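Long-range contacts in cell wall surface anchor family protein (PDB 3TW0), which probably mediates host-cell adhesion as the tip pilin of Group B streptococcal pili, through a magnesium-binding domain of the von Willebrand factor A type: residues D205-L210 with Y308-I313; K83-S88 with E263-N268; Y105-L110 with N118-R123; E229-F234 with P331-L336. The protein carries 2 engineered substitutions. One frame throughout, in Å; residues are numbered along the deposited sequence.

Interaction 1: D205-L210 with Y308-I313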
loop_
_atom_site.group_PDB
_atom_site.type_symbol
_atom_site.label_atom_id
_atom_site.label_comp_id
_atom_site.label_asym_id
_atom_site.label_seq_id
_atom_site.Cartn_x
_atom_site.Cartn_y
_atom_site.Cartn_z
ATOM N N ASP A 205 18.691 -14.782 6.836
ATOM C CA ASP A 205 18.358 -14.443 8.233
ATOM C C ASP A 205 16.910 -14.742 8.658
ATOM O O ASP A 205 16.503 -14.341 9.758
ATOM C CB ASP A 205 18.688 -12.969 8.545
ATOM C CG ASP A 205 17.668 -11.985 7.915
ATOM O OD1 ASP A 205 16.680 -12.432 7.291
ATOM O OD2 ASP A 205 17.857 -10.765 8.012
ATOM N N ARG A 206 16.143 -15.419 7.805
ATOM C CA ARG A 206 14.732 -15.840 8.112
ATOM C C ARG A 206 13.752 -14.698 8.451
ATOM O O ARG A 206 12.739 -14.937 9.109
ATOM C CB ARG A 206 14.653 -16.920 9.217
ATOM C CG ARG A 206 15.409 -18.241 8.920
ATOM C CD ARG A 206 14.795 -19.346 9.790
ATOM N NE ARG A 206 15.377 -20.670 9.654
ATOM C CZ ARG A 206 16.421 -21.124 10.362
ATOM N NH1 ARG A 206 17.048 -20.322 11.208
ATOM N NH2 ARG A 206 16.853 -22.385 10.208
ATOM N N SER A 207 14.056 -13.471 8.013
ATOM C CA SER A 207 13.245 -12.289 8.387
ATOM C C SER A 207 12.257 -11.885 7.297
ATOM O O SER A 207 11.569 -10.885 7.452
ATOM C CB SER A 207 14.125 -11.057 8.618
ATOM O OG SER A 207 14.888 -10.778 7.465
ATOM N N GLY A 208 12.240 -12.612 6.191
ATOM C CA GLY A 208 11.396 -12.236 5.024
ATOM C C GLY A 208 10.936 -13.421 4.215
ATOM O O GLY A 208 11.215 -14.581 4.561
ATOM N N ILE A 209 10.261 -13.123 3.101
ATOM C CA ILE A 209 9.727 -14.111 2.197
ATOM C C ILE A 209 10.051 -13.636 0.783
ATOM O O ILE A 209 9.949 -12.416 0.478
ATOM C CB ILE A 209 8.191 -14.241 2.343
ATOM C CG1 ILE A 209 7.818 -14.779 3.733
ATOM C CG2 ILE A 209 7.599 -15.120 1.232
ATOM C CD1 ILE A 209 6.285 -14.979 3.977
ATOM N N LEU A 210 10.446 -14.577 -0.067
ATOM C CA LEU A 210 10.835 -14.239 -1.429
ATOM C C LEU A 210 9.605 -13.868 -2.252
ATOM O O LEU A 210 8.507 -14.341 -1.971
ATOM C CB LEU A 210 11.600 -15.390 -2.106
ATOM C CG LEU A 210 13.057 -15.660 -1.683
ATOM C CD1 LEU A 210 13.536 -17.019 -2.234
ATOM C CD2 LEU A 210 14.060 -14.526 -2.058
ATOM N N TYR A 308 8.170 -8.873 2.721
ATOM C CA TYR A 308 8.618 -8.689 1.360
ATOM C C TYR A 308 9.878 -7.826 1.331
ATOM O O TYR A 308 10.829 -8.129 0.599
ATOM C CB TYR A 308 7.541 -8.041 0.466
ATOM C CG TYR A 308 8.204 -7.480 -0.746
ATOM C CD1 TYR A 308 8.474 -8.280 -1.844
ATOM C CD2 TYR A 308 8.672 -6.174 -0.740
ATOM C CE1 TYR A 308 9.157 -7.776 -2.946
ATOM C CE2 TYR A 308 9.357 -5.655 -1.825
ATOM C CZ TYR A 308 9.589 -6.457 -2.922
ATOM O OH TYR A 308 10.269 -5.899 -3.983
ATOM N N PHE A 309 9.887 -6.756 2.121
ATOM C CA PHE A 309 11.039 -5.857 2.195
ATOM C C PHE A 309 12.285 -6.651 2.594
ATOM O O PHE A 309 13.316 -6.605 1.915
ATOM C CB PHE A 309 10.775 -4.731 3.195
ATOM C CG PHE A 309 11.910 -3.738 3.323
ATOM C CD1 PHE A 309 11.986 -2.617 2.479
ATOM C CD2 PHE A 309 12.909 -3.920 4.296
ATOM C CE1 PHE A 309 13.061 -1.702 2.591
ATOM C CE2 PHE A 309 13.968 -3.024 4.409
ATOM C CZ PHE A 309 14.038 -1.906 3.577
ATOM N N ASN A 310 12.162 -7.397 3.692
ATOM C CA ASN A 310 13.291 -8.132 4.246
ATOM C C ASN A 310 13.751 -9.287 3.366
ATOM O O ASN A 310 14.901 -9.684 3.412
ATOM C CB ASN A 310 12.974 -8.629 5.663
ATOM C CG ASN A 310 12.972 -7.506 6.698
ATOM O OD1 ASN A 310 13.555 -6.449 6.472
ATOM N ND2 ASN A 310 12.315 -7.734 7.844
ATOM N N GLY A 311 12.855 -9.828 2.561
ATOM C CA GLY A 311 13.190 -10.932 1.679
ATOM C C GLY A 311 13.845 -10.513 0.375
ATOM O O GLY A 311 14.656 -11.262 -0.184
ATOM N N ASN A 312 13.499 -9.331 -0.128
ATOM C CA ASN A 312 13.783 -8.981 -1.530
ATOM C C ASN A 312 14.484 -7.626 -1.715
ATOM O O ASN A 312 15.078 -7.374 -2.775
ATOM C CB ASN A 312 12.473 -9.017 -2.367
ATOM C CG ASN A 312 11.733 -10.348 -2.267
ATOM O OD1 ASN A 312 11.962 -11.237 -3.077
ATOM N ND2 ASN A 312 10.835 -10.492 -1.276
ATOM N N ILE A 313 14.403 -6.754 -0.703
ATOM C CA ILE A 313 15.026 -5.441 -0.770
ATOM C C ILE A 313 16.276 -5.339 0.087
ATOM O O ILE A 313 17.320 -5.014 -0.427
ATOM C CB ILE A 313 14.088 -4.287 -0.329
ATOM C CG1 ILE A 313 12.714 -4.373 -1.008
ATOM C CG2 ILE A 313 14.765 -2.918 -0.531
ATOM C CD1 ILE A 313 12.702 -4.167 -2.501
HETATM O O HOH W 1 17.344 -9.672 5.193
HETATM O O HOH W 2 10.361 -9.744 9.565
#
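G208 lies against G311 where the loop after helix 192-201 meets the last turn of helix 302-312, a helix packed on the parallel sheet of the von Willebrand factor A (vWFA) fold. The CA atoms of G208 and G311 are 4.0 Å apart. This closeness depends on both being glycine, because the place of a CB is taken by N of G311 on one side and by O of I209 on the other. An asparagine stands at each flank. N310 lays its CB on the carbonyl of S207 and sends ND2 to S207 O at 3.3 Å. That donor comes from above the carbonyl plane, although S207 O lies close to the amide plane of N310; a water also joins the two atoms, and R314 holds N310 OD1. Within the loop, OD1 of D205 accepts from N of S207, an Asx turn. N312 ND2 donates to Y308 O at 3.0 Å, on a lone pair in the carbonyl plane, and makes a second, weak bond to I209 O at 2.8 Å. Its OD1 accepts from Q211 N, so both ends of this amide are gripped. Behind the helix, F309 and I313 face helix 145-159 and strand 319-324. At the outer margin CD2 of L210 rests 3.8 Å from G311 O.

Interaction 2: K83-S88 with E263-N268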
loop_
_atom_site.group_PDB
_atom_site.type_symbol
_atom_site.label_atom_id
_atom_site.label_comp_id
_atom_site.label_asym_id
_atom_site.label_seq_id
_atom_site.Cartn_x
_atom_site.Cartn_y
_atom_site.Cartn_z
ATOM N N LYS A 83 -20.557 -12.557 -2.850
ATOM C CA LYS A 83 -21.014 -11.832 -4.053
ATOM C C LYS A 83 -20.988 -10.340 -3.765
ATOM O O LYS A 83 -21.543 -9.903 -2.779
ATOM C CB LYS A 83 -22.417 -12.259 -4.470
ATOM C CG LYS A 83 -22.843 -11.619 -5.782
ATOM C CD LYS A 83 -23.989 -12.379 -6.402
ATOM C CE LYS A 83 -23.745 -12.513 -7.916
ATOM N NZ LYS A 83 -24.248 -11.329 -8.539
ATOM N N ALA A 84 -20.355 -9.570 -4.643
ATOM C CA ALA A 84 -19.961 -8.220 -4.335
ATOM C C ALA A 84 -21.030 -7.159 -4.655
ATOM O O ALA A 84 -21.732 -7.257 -5.654
ATOM C CB ALA A 84 -18.652 -7.897 -5.031
ATOM N N LEU A 85 -21.146 -6.143 -3.798
ATOM C CA LEU A 85 -21.967 -4.973 -4.116
ATOM C C LEU A 85 -21.396 -3.708 -3.502
ATOM O O LEU A 85 -20.698 -3.761 -2.491
ATOM C CB LEU A 85 -23.436 -5.167 -3.686
ATOM C CG LEU A 85 -23.857 -5.220 -2.228
ATOM C CD1 LEU A 85 -25.407 -5.086 -2.115
ATOM C CD2 LEU A 85 -23.405 -6.503 -1.582
ATOM N N ASN A 86 -21.706 -2.573 -4.109
ATOM C CA ASN A 86 -21.303 -1.284 -3.558
ATOM C C ASN A 86 -22.495 -0.661 -2.838
ATOM O O ASN A 86 -23.492 -0.361 -3.482
ATOM C CB ASN A 86 -20.806 -0.381 -4.692
ATOM C CG ASN A 86 -19.975 0.800 -4.199
ATOM O OD1 ASN A 86 -20.256 1.386 -3.150
ATOM N ND2 ASN A 86 -18.947 1.164 -4.968
ATOM N N ASP A 87 -22.406 -0.485 -1.518
ATOM C CA ASP A 87 -23.498 0.146 -0.741
ATOM C C ASP A 87 -23.385 1.694 -0.578
ATOM O O ASP A 87 -24.157 2.298 0.149
ATOM C CB ASP A 87 -23.639 -0.514 0.631
ATOM C CG ASP A 87 -22.475 -0.196 1.557
ATOM O OD1 ASP A 87 -21.314 -0.090 1.073
ATOM O OD2 ASP A 87 -22.710 -0.054 2.783
ATOM N N SER A 88 -22.421 2.326 -1.233
ATOM C CA SER A 88 -22.320 3.789 -1.185
ATOM C C SER A 88 -23.576 4.475 -1.769
ATOM O O SER A 88 -24.233 3.942 -2.664
ATOM C CB SER A 88 -21.052 4.267 -1.899
ATOM O OG SER A 88 -21.189 5.598 -2.353
ATOM N N GLU A 263 -29.783 -12.148 -10.231
ATOM C CA GLU A 263 -28.313 -12.038 -10.115
ATOM C C GLU A 263 -27.659 -12.990 -9.100
ATOM O O GLU A 263 -26.486 -13.330 -9.253
ATOM C CB GLU A 263 -27.909 -10.592 -9.826
ATOM C CG GLU A 263 -27.776 -9.746 -11.081
ATOM C CD GLU A 263 -27.855 -8.258 -10.809
ATOM O OE1 GLU A 263 -28.156 -7.861 -9.651
ATOM O OE2 GLU A 263 -27.618 -7.482 -11.762
ATOM N N GLY A 264 -28.396 -13.400 -8.066
ATOM C CA GLY A 264 -27.917 -14.454 -7.153
ATOM C C GLY A 264 -27.506 -14.015 -5.750
ATOM O O GLY A 264 -26.885 -14.774 -5.010
ATOM N N TYR A 265 -27.855 -12.788 -5.373
ATOM C CA TYR A 265 -27.575 -12.323 -4.031
ATOM C C TYR A 265 -28.373 -13.081 -2.987
ATOM O O TYR A 265 -29.513 -13.494 -3.244
ATOM C CB TYR A 265 -27.884 -10.848 -3.915
ATOM C CG TYR A 265 -26.919 -9.952 -4.651
ATOM C CD1 TYR A 265 -27.223 -9.436 -5.906
ATOM C CD2 TYR A 265 -25.700 -9.617 -4.083
ATOM C CE1 TYR A 265 -26.329 -8.577 -6.570
ATOM C CE2 TYR A 265 -24.807 -8.776 -4.734
ATOM C CZ TYR A 265 -25.122 -8.260 -5.957
ATOM O OH TYR A 265 -24.214 -7.430 -6.567
ATOM N N ALA A 266 -27.767 -13.276 -1.822
ATOM C CA ALA A 266 -28.472 -13.832 -0.687
ATOM C C ALA A 266 -29.379 -12.737 -0.143
ATOM O O ALA A 266 -28.895 -11.723 0.370
ATOM C CB ALA A 266 -27.504 -14.289 0.381
ATOM N N ILE A 267 -30.689 -12.930 -0.285
ATOM C CA ILE A 267 -31.661 -11.941 0.184
ATOM C C ILE A 267 -32.595 -12.610 1.170
ATOM O O ILE A 267 -33.289 -13.555 0.818
ATOM C CB ILE A 267 -32.508 -11.346 -0.957
ATOM C CG1 ILE A 267 -31.639 -10.948 -2.148
ATOM C CG2 ILE A 267 -33.314 -10.150 -0.460
ATOM C CD1 ILE A 267 -32.428 -10.695 -3.414
ATOM N N ASN A 268 -32.588 -12.131 2.405
ATOM C CA ASN A 268 -33.448 -12.675 3.441
ATOM C C ASN A 268 -34.506 -11.642 3.813
ATOM O O ASN A 268 -34.276 -10.785 4.681
ATOM C CB ASN A 268 -32.633 -13.090 4.670
ATOM C CG ASN A 268 -33.512 -13.642 5.805
ATOM O OD1 ASN A 268 -34.750 -13.537 5.782
ATOM N ND2 ASN A 268 -32.872 -14.223 6.801
#
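E263 ends helix 257-263, and its carbonyl O takes a weak hydrogen bond from K83 NZ at 3.1 Å. Its carboxylate is turned to another partner, OE1 bonding to Y93 OH, and K83 NZ stays 5.3 Å from E263 OE1, too far for a salt bridge. G264 follows with positive phi (108°), closing the helix in a Schellman motif, and CD of K83 passes its carbonyl carbon at 3.9 Å. Y265, with K83, carries the contact. The K83 chain leaves with CG anti to the backbone N (chi1 -174°), crosses the tyrosine at about a right angle and sets CD over the centre of the ring, 4.0 Å from the Y265 centroid, a CH-pi contact. Past a bend, K83 NZ sits over the same face, 4.3 Å from that centroid, and makes a cation-pi interaction. At the ring's edge, Y265 OH donates to A84 O at 2.7 Å, tilted 29° from the carbonyl plane. L85 CB packs obliquely, 4.0 Å from Y265 CE2. A266 adds an indirect tie: its N bonds to OD2 of D79, whose OD1 accepts from K83 N. The contact thus fastens strand 84-85, an outlying part of the antiparallel sheet, to the helix end and the loop leading into strand 271-276. With its ammonium over a ring face and within weak bonding distance of a helix-end carbonyl, K83 is probably stabilised as a cation without contact to the carboxylate of E263.

Interaction 3: Y105-L110 with N118-R123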
loop_
_atom_site.group_PDB
_atom_site.type_symbol
_atom_site.label_atom_id
_atom_site.label_comp_id
_atom_site.label_asym_id
_atom_site.label_seq_id
_atom_site.Cartn_x
_atom_site.Cartn_y
_atom_site.Cartn_z
ATOM N N TYR A 105 2.553 11.323 -11.619
ATOM C CA TYR A 105 3.300 11.988 -10.579
ATOM C C TYR A 105 4.672 11.313 -10.425
ATOM O O TYR A 105 5.357 11.477 -9.406
ATOM C CB TYR A 105 2.507 11.959 -9.258
ATOM C CG TYR A 105 1.275 12.870 -9.190
ATOM C CD1 TYR A 105 1.162 14.030 -9.971
ATOM C CD2 TYR A 105 0.253 12.582 -8.303
ATOM C CE1 TYR A 105 0.024 14.858 -9.868
ATOM C CE2 TYR A 105 -0.874 13.375 -8.192
ATOM C CZ TYR A 105 -0.981 14.514 -8.961
ATOM O OH TYR A 105 -2.106 15.286 -8.812
ATOM N N SER A 106 5.074 10.563 -11.450
ATOM C CA SER A 106 6.310 9.783 -11.365
ATOM C C SER A 106 7.356 10.193 -12.421
ATOM O O SER A 106 7.021 10.756 -13.482
ATOM C CB SER A 106 5.991 8.292 -11.441
ATOM O OG SER A 106 5.235 7.892 -10.292
ATOM N N TYR A 107 8.622 9.938 -12.085
ATOM C CA TYR A 107 9.710 9.935 -13.056
ATOM C C TYR A 107 10.534 8.661 -12.885
ATOM O O TYR A 107 11.331 8.547 -11.960
ATOM C CB TYR A 107 10.589 11.178 -12.952
ATOM C CG TYR A 107 11.271 11.466 -14.254
ATOM C CD1 TYR A 107 10.680 12.329 -15.182
ATOM C CD2 TYR A 107 12.469 10.842 -14.598
ATOM C CE1 TYR A 107 11.264 12.582 -16.389
ATOM C CE2 TYR A 107 13.069 11.087 -15.836
ATOM C CZ TYR A 107 12.442 11.967 -16.718
ATOM O OH TYR A 107 12.993 12.253 -17.942
ATOM N N LEU A 108 10.349 7.724 -13.811
ATOM C CA LEU A 108 10.702 6.323 -13.582
ATOM C C LEU A 108 12.080 5.922 -14.117
ATOM O O LEU A 108 12.479 4.765 -13.995
ATOM C CB LEU A 108 9.601 5.403 -14.129
ATOM C CG LEU A 108 8.212 5.553 -13.472
ATOM C CD1 LEU A 108 7.097 4.786 -14.240
ATOM C CD2 LEU A 108 8.288 5.060 -12.026
ATOM N N ASN A 109 12.787 6.886 -14.700
ATOM C CA ASN A 109 14.172 6.710 -15.134
ATOM C C ASN A 109 15.165 7.523 -14.304
ATOM O O ASN A 109 15.014 8.738 -14.111
ATOM C CB ASN A 109 14.308 7.065 -16.596
ATOM C CG ASN A 109 13.312 6.340 -17.443
ATOM O OD1 ASN A 109 12.563 6.967 -18.196
ATOM N ND2 ASN A 109 13.274 5.007 -17.323
ATOM N N LEU A 110 16.170 6.845 -13.774
ATOM C CA LEU A 110 17.173 7.541 -12.988
ATOM C C LEU A 110 17.767 8.577 -13.915
ATOM O O LEU A 110 18.068 8.254 -15.079
ATOM C CB LEU A 110 18.255 6.588 -12.519
ATOM C CG LEU A 110 17.825 5.675 -11.374
ATOM C CD1 LEU A 110 18.868 4.538 -11.210
ATOM C CD2 LEU A 110 17.660 6.521 -10.086
ATOM N N ASN A 118 14.019 18.788 -13.751
ATOM C CA ASN A 118 12.919 19.749 -13.773
ATOM C C ASN A 118 11.556 19.109 -14.060
ATOM O O ASN A 118 10.547 19.520 -13.499
ATOM C CB ASN A 118 13.141 20.803 -14.863
ATOM C CG ASN A 118 14.200 21.837 -14.512
ATOM O OD1 ASN A 118 14.578 22.014 -13.351
ATOM N ND2 ASN A 118 14.679 22.538 -15.534
ATOM N N ILE A 119 11.518 18.148 -14.977
ATOM C CA ILE A 119 10.274 17.416 -15.246
ATOM C C ILE A 119 9.850 16.654 -13.987
ATOM O O ILE A 119 8.690 16.743 -13.566
ATOM C CB ILE A 119 10.418 16.414 -16.389
ATOM C CG1 ILE A 119 10.689 17.146 -17.696
ATOM C CG2 ILE A 119 9.154 15.612 -16.539
ATOM C CD1 ILE A 119 11.324 16.263 -18.735
ATOM N N LEU A 120 10.794 15.918 -13.399
ATOM C CA LEU A 120 10.540 15.194 -12.128
ATOM C C LEU A 120 9.913 16.116 -11.076
ATOM O O LEU A 120 8.814 15.850 -10.571
ATOM C CB LEU A 120 11.836 14.538 -11.634
ATOM C CG LEU A 120 11.823 13.599 -10.438
ATOM C CD1 LEU A 120 13.034 12.678 -10.504
ATOM C CD2 LEU A 120 11.782 14.403 -9.162
ATOM N N LYS A 121 10.571 17.240 -10.798
ATOM C CA LYS A 121 10.103 18.154 -9.772
ATOM C C LYS A 121 8.720 18.773 -10.101
ATOM O O LYS A 121 7.941 19.015 -9.186
ATOM C CB LYS A 121 11.134 19.252 -9.504
ATOM C CG LYS A 121 12.486 18.786 -8.955
ATOM C CD LYS A 121 13.403 19.988 -8.687
ATOM C CE LYS A 121 12.899 20.728 -7.463
ATOM N NZ LYS A 121 13.552 22.071 -7.202
ATOM N N SER A 122 8.423 18.999 -11.387
ATOM C CA SER A 122 7.092 19.484 -11.819
ATOM C C SER A 122 5.993 18.436 -11.570
ATOM O O SER A 122 4.808 18.758 -11.450
ATOM C CB SER A 122 7.097 19.880 -13.303
ATOM O OG SER A 122 6.956 18.742 -14.164
ATOM N N ARG A 123 6.388 17.175 -11.488
ATOM C CA ARG A 123 5.430 16.102 -11.259
ATOM C C ARG A 123 5.178 15.766 -9.769
ATOM O O ARG A 123 4.350 14.893 -9.457
ATOM C CB ARG A 123 5.887 14.874 -12.008
ATOM C CG ARG A 123 5.703 15.010 -13.504
ATOM C CD ARG A 123 5.998 13.707 -14.163
ATOM N NE ARG A 123 6.085 13.868 -15.603
ATOM C CZ ARG A 123 6.625 12.977 -16.423
ATOM N NH1 ARG A 123 7.148 11.861 -15.961
ATOM N NH2 ARG A 123 6.636 13.205 -17.722
#
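R123 reaches across to S106 with an extended chain, and its NH1 donates to S106 O at 2.7 Å. The bond is straight at both ends: the N-H points at the oxygen with an angle of 159°, and the donor lies nearly along the C=O axis, with S106 O in the guanidinium plane. The same NH1 comes within 3.6 Å of Y107 CD1, the tyrosine ring and guanidinium planes being 34° apart. Y107, its CG anti to the backbone N (chi1 -155°), sets its ring edge against I119, CE1 to CG2 at 3.7 Å, and lodges its CB on CG of L120, also at 3.7 Å. I119 CG2 in turn lies over one face of the guanidinium of R123. In the vWFA fold this is where helix 114-122 packs beside strand 55-61: L120 touches V56 and L58, and Y107 shares backbone hydrogen bonds with L58. At the other end of the segment, Y105 CA makes a CA-H...O contact of 3.3 Å with R123 O. The serine behind the R123 bond is itself anchored, S106 OG bonding to F66 O and T60 N. The Y105 ring meets that of H103, planes about 20° apart, and touches N19, between S20, which binds the magnesium ion here, and D18, a magnesium ligand in another structure of this protein.

Interaction 4: E229-F234 with P331-L336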
loop_
_atom_site.group_PDB
_atom_site.type_symbol
_atom_site.label_atom_id
_atom_site.label_comp_id
_atom_site.label_asym_id
_atom_site.label_seq_id
_atom_site.Cartn_x
_atom_site.Cartn_y
_atom_site.Cartn_z
ATOM N N GLU A 229 -9.107 0.347 3.292
ATOM C CA GLU A 229 -10.034 0.522 4.404
ATOM C C GLU A 229 -9.235 0.603 5.727
ATOM O O GLU A 229 -9.528 1.431 6.589
ATOM C CB GLU A 229 -11.017 -0.673 4.373
ATOM C CG GLU A 229 -12.048 -0.799 5.507
ATOM C CD GLU A 229 -13.260 0.108 5.327
ATOM O OE1 GLU A 229 -13.927 0.007 4.261
ATOM O OE2 GLU A 229 -13.541 0.914 6.249
ATOM N N SER A 230 -8.175 -0.209 5.850
ATOM C CA SER A 230 -7.494 -0.363 7.141
ATOM C C SER A 230 -6.094 -0.995 7.059
ATOM O O SER A 230 -5.802 -1.782 6.189
ATOM C CB SER A 230 -8.383 -1.163 8.133
ATOM O OG SER A 230 -7.741 -1.318 9.400
ATOM N N PHE A 231 -5.236 -0.596 7.988
ATOM C CA PHE A 231 -3.988 -1.278 8.248
ATOM C C PHE A 231 -4.265 -2.747 8.619
ATOM O O PHE A 231 -3.472 -3.629 8.303
ATOM C CB PHE A 231 -3.302 -0.555 9.407
ATOM C CG PHE A 231 -2.017 -1.181 9.843
ATOM C CD1 PHE A 231 -0.858 -1.014 9.091
ATOM C CD2 PHE A 231 -1.950 -1.893 11.043
ATOM C CE1 PHE A 231 0.356 -1.573 9.529
ATOM C CE2 PHE A 231 -0.747 -2.447 11.480
ATOM C CZ PHE A 231 0.402 -2.299 10.712
ATOM N N LYS A 232 -5.399 -3.002 9.272
ATOM C CA LYS A 232 -5.726 -4.346 9.742
ATOM C C LYS A 232 -6.500 -5.164 8.725
ATOM O O LYS A 232 -7.246 -4.614 7.936
ATOM C CB LYS A 232 -6.541 -4.281 11.051
ATOM C CG LYS A 232 -5.707 -3.889 12.293
ATOM C CD LYS A 232 -6.545 -3.952 13.601
ATOM C CE LYS A 232 -7.247 -2.620 13.949
ATOM N NZ LYS A 232 -8.351 -2.223 12.982
ATOM N N LEU A 233 -6.307 -6.480 8.747
ATOM C CA LEU A 233 -7.230 -7.392 8.101
ATOM C C LEU A 233 -8.218 -7.824 9.171
ATOM O O LEU A 233 -7.852 -7.877 10.361
ATOM C CB LEU A 233 -6.475 -8.591 7.538
ATOM C CG LEU A 233 -5.620 -8.266 6.303
ATOM C CD1 LEU A 233 -4.503 -9.276 6.111
ATOM C CD2 LEU A 233 -6.488 -8.122 5.005
ATOM N N PHE A 234 -9.439 -8.162 8.772
ATOM C CA PHE A 234 -10.533 -8.308 9.755
ATOM C C PHE A 234 -10.764 -9.752 10.154
ATOM O O PHE A 234 -10.888 -10.624 9.305
ATOM C CB PHE A 234 -11.836 -7.642 9.248
ATOM C CG PHE A 234 -11.670 -6.184 8.920
ATOM C CD1 PHE A 234 -11.317 -5.272 9.906
ATOM C CD2 PHE A 234 -11.825 -5.721 7.623
ATOM C CE1 PHE A 234 -11.150 -3.899 9.599
ATOM C CE2 PHE A 234 -11.671 -4.354 7.304
ATOM C CZ PHE A 234 -11.332 -3.455 8.289
ATOM N N PRO A 331 -5.464 4.826 8.432
ATOM C CA PRO A 331 -6.526 4.207 9.278
ATOM C C PRO A 331 -6.143 2.855 9.931
ATOM O O PRO A 331 -5.486 2.022 9.294
ATOM C CB PRO A 331 -7.634 3.945 8.261
ATOM C CG PRO A 331 -6.837 3.522 7.012
ATOM C CD PRO A 331 -5.559 4.355 7.035
ATOM N N GLY A 332 -6.561 2.653 11.192
ATOM C CA GLY A 332 -6.567 1.328 11.847
ATOM C C GLY A 332 -5.290 0.881 12.529
ATOM O O GLY A 332 -5.230 -0.214 13.094
ATOM N N ALA A 333 -4.268 1.728 12.499
ATOM C CA ALA A 333 -3.055 1.458 13.238
ATOM C C ALA A 333 -2.926 2.479 14.362
ATOM O O ALA A 333 -3.575 3.510 14.368
ATOM C CB ALA A 333 -1.839 1.491 12.313
ATOM N N THR A 334 -2.103 2.170 15.338
ATOM C CA THR A 334 -1.759 3.155 16.351
ATOM C C THR A 334 -0.545 3.933 15.846
ATOM O O THR A 334 0.122 3.485 14.902
ATOM C CB THR A 334 -1.330 2.466 17.630
ATOM O OG1 THR A 334 -0.205 1.647 17.324
ATOM C CG2 THR A 334 -2.475 1.602 18.178
ATOM N N PRO A 335 -0.251 5.087 16.473
ATOM C CA PRO A 335 0.966 5.797 16.122
ATOM C C PRO A 335 2.211 4.925 16.168
ATOM O O PRO A 335 3.017 5.023 15.256
ATOM C CB PRO A 335 1.043 6.910 17.176
ATOM C CG PRO A 335 -0.400 7.259 17.372
ATOM C CD PRO A 335 -1.105 5.897 17.367
ATOM N N LEU A 336 2.348 4.096 17.208
ATOM C CA LEU A 336 3.520 3.224 17.401
ATOM C C LEU A 336 3.661 2.152 16.312
ATOM O O LEU A 336 4.749 1.921 15.778
ATOM C CB LEU A 336 3.427 2.519 18.757
ATOM C CG LEU A 336 4.745 2.022 19.354
ATOM C CD1 LEU A 336 5.696 3.177 19.531
ATOM C CD2 LEU A 336 4.478 1.328 20.686
#
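The peptide bond leading into P331 is cis, and P331 O accepts a hydrogen bond from F231 N at 2.9 Å with an N-H...O angle of 163°. The proline ring also meets the loop, its CG 3.4 Å from E229 O, so P331 engages it through both ring and backbone. On the loop side an ST turn shapes the chain: S230 OG, anti to the backbone N, accepts from K232 N at 2.9 Å. G332 follows the proline with positive phi (86°); a CB on it would collide with S230 OG, so having no side chain lets the two backbones come close. K232 bends its chain past G332 O, CE approaching to 3.3 Å. A333 then places its CB over one face of the F231 ring, a CH-pi contact 4.0 Å from the F231 centroid; V175 and P176 also touch this phenylalanine. Farther on, T334 caps helix 335-344, its OG1 bonding to E337 N. The contact lies beside the metal site of the vWFA domain: the P331 side chain is about 5 Å from the bound magnesium ion and from the side chain of S22, which with S20 and T143 forms the site. One firm backbone bond, backed by packing on proline and phenylalanine, thus joins the 229-234 loop to the loop before helix 335-344, which borders the metal site; no salt bridge forms between the segments.

From the N terminus, 83-88 comes first but finds its partner only at 263-268, so interaction 2 closes a long loop that ties strand 84-85 to the end of helix 257-263. Within that span, interaction 3 closes a short loop between 105-110 and 118-123, setting helix 114-122 beside strand 55-61. Interaction 1 opens at 205-210 and closes at 308-313, crossing interaction 2 and binding a loop to helix 302-312. Interaction 4 runs from 229-234 to 331-336 and crosses both 1 and 2, linking another loop to the approach of helix 335-344 near the magnesium. None touches another; interactions 2 and 4 come closest, their nearest atoms about 8 Å apart.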